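Local coordinates for protein major allergen Alt a 1 (Alternaria alternata, PDB 3V0R) that may bind host plant thaumatin-like proteins and inhibit their beta-glucanase activity, and is a secreted, disulfide-linked homodimeric fungal allergen, at residues 56-60 / 61-65. Numbering follows the deposited sequence.
Sequences KLEDH and KWYSC. With SO4 (sulfate ion), chain D.
Tyr63 reaches back across the bend, and its hydroxyl takes the backbone N-H of Glu58 in a nearly straight hydrogen bond: N to OH 2.9 Å, with 170° at the hydrogen. With CG anti to its own carbonyl carbon (chi1 -69°), the phenol swings back toward the backbone of Leu57 and Glu58. One face of the ring receives a methyl group of Leu57, a CH-pi contact with CD2 4.1 Å from the ring centroid and 3.6 Å from CZ. At the ring edge, in its plane, sits the carbonyl O of Glu58, 3.5 Å from CE2. On this tight side Leu57 is buried, and the Leu57 and Tyr63 side chains also touch Ala52 of strand 47-53. A water bridges the two arms, donating to Glu58 O (2.7 Å) and Lys61 O (2.8 Å).

The outer side is looser, with Glu58 and Lys61 exposed to solvent. The extended Lys61 chain passes Glu58 through methylene contacts, CD lying 4.0 Å from Glu58 CB. The bent glutamate sends its carboxylate another way, leaving OE2 6.2 Å from Lys61 NZ, too far for a salt bridge. The backbone N-H of Lys56 hydrogen-bonds a sulfate, probably from the crystallisation liquor, that Asp55 N also holds. The whole is a surface loop between strands 47-53 and 63-64 of the Alt a 1 beta-barrel, with the Cys50-Cys65 disulfide tying the first strand to the chain just past the second.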
# COMPACT_ATOMS: atom_id res chain seq x y z
N LYS A 56 4.57 19.25 0.83
CA LYS A 56 5.35 19.85 1.92
C LYS A 56 4.85 19.33 3.26
O LYS A 56 3.78 19.66 3.68
CB LYS A 56 5.25 21.36 1.86
CG LYS A 56 5.93 22.11 3.00
CD LYS A 56 6.05 23.59 2.62
CE LYS A 56 5.84 24.51 3.81
NZ LYS A 56 7.00 24.52 4.76
N LEU A 57 5.64 18.49 3.91
CA LEU A 57 5.23 18.00 5.24
C LEU A 57 5.37 19.13 6.28
O LEU A 57 6.28 19.94 6.17
CB LEU A 57 6.06 16.79 5.65
CG LEU A 57 5.87 15.53 4.82
CD1 LEU A 57 6.88 14.42 5.16
CD2 LEU A 57 4.44 14.97 5.08
N GLU A 58 4.47 19.17 7.26
CA GLU A 58 4.47 20.20 8.27
C GLU A 58 5.02 19.65 9.60
O GLU A 58 4.80 18.46 9.94
CB GLU A 58 3.03 20.69 8.50
CG GLU A 58 2.28 21.12 7.23
CD GLU A 58 2.88 22.30 6.49
OE1 GLU A 58 3.70 23.05 7.08
OE2 GLU A 58 2.52 22.52 5.28
N ASP A 59 5.75 20.52 10.32
CA ASP A 59 6.06 20.27 11.72
C ASP A 59 4.80 20.38 12.62
O ASP A 59 3.81 21.04 12.30
CB ASP A 59 7.19 21.16 12.24
CG ASP A 59 8.46 21.02 11.42
OD1 ASP A 59 9.00 19.91 11.23
OD2 ASP A 59 8.90 22.06 10.88
N HIS A 60 4.86 19.73 13.78
CA HIS A 60 3.80 19.73 14.75
C HIS A 60 2.43 19.50 14.17
O HIS A 60 1.51 20.25 14.43
CB HIS A 60 3.80 20.93 15.67
CG HIS A 60 3.98 22.22 15.01
ND1 HIS A 60 5.20 22.78 14.84
CD2 HIS A 60 3.04 23.15 14.56
CE1 HIS A 60 5.08 23.97 14.24
NE2 HIS A 60 3.75 24.22 14.05
N LYS A 61 2.33 18.46 13.34
CA LYS A 61 1.07 18.04 12.74
C LYS A 61 0.98 16.53 12.78
O LYS A 61 1.92 15.88 12.49
CB LYS A 61 1.01 18.52 11.32
CG LYS A 61 -0.26 18.11 10.62
CD LYS A 61 -0.26 18.54 9.17
CE LYS A 61 -1.66 18.17 8.61
NZ LYS A 61 -1.57 18.30 7.18
N TRP A 62 -0.18 15.98 13.15
CA TRP A 62 -0.33 14.52 13.21
C TRP A 62 -0.43 13.94 11.82
O TRP A 62 -1.21 14.45 11.00
CB TRP A 62 -1.61 14.12 13.92
CG TRP A 62 -1.60 14.39 15.42
CD1 TRP A 62 -2.47 15.20 16.13
CD2 TRP A 62 -0.72 13.84 16.39
NE1 TRP A 62 -2.15 15.18 17.47
CE2 TRP A 62 -1.11 14.41 17.68
CE3 TRP A 62 0.35 12.97 16.34
CZ2 TRP A 62 -0.46 14.10 18.82
CZ3 TRP A 62 0.98 12.69 17.51
CH2 TRP A 62 0.56 13.26 18.73
N TYR A 63 0.33 12.91 11.54
CA TYR A 63 0.18 12.14 10.33
C TYR A 63 -0.06 10.71 10.76
O TYR A 63 0.51 10.24 11.73
CB TYR A 63 1.46 12.20 9.47
CG TYR A 63 1.72 13.55 8.87
CD1 TYR A 63 1.08 13.91 7.69
CD2 TYR A 63 2.61 14.45 9.44
CE1 TYR A 63 1.29 15.17 7.11
CE2 TYR A 63 2.81 15.73 8.86
CZ TYR A 63 2.15 16.05 7.70
OH TYR A 63 2.35 17.27 7.11
N SER A 64 -0.88 9.99 10.00
CA SER A 64 -1.05 8.59 10.21
C SER A 64 0.25 7.90 9.91
O SER A 64 0.94 8.29 8.98
CB SER A 64 -2.16 8.09 9.26
OG SER A 64 -2.30 6.70 9.48
N CYS A 65 0.58 6.83 10.62
CA CYS A 65 1.76 6.05 10.25
C CYS A 65 1.63 5.33 8.91
O CYS A 65 2.62 5.01 8.29
CB CYS A 65 2.12 5.04 11.35
SG CYS A 65 3.08 5.77 12.69
S SO4 D . 0.46 18.77 0.04
O1 SO4 D . -0.50 18.38 1.13
O2 SO4 D . 1.65 19.41 0.69
O3 SO4 D . 0.64 17.50 -0.78
O4 SO4 D . -0.14 19.82 -0.83
O HOH W 1 4.53 16.56 11.88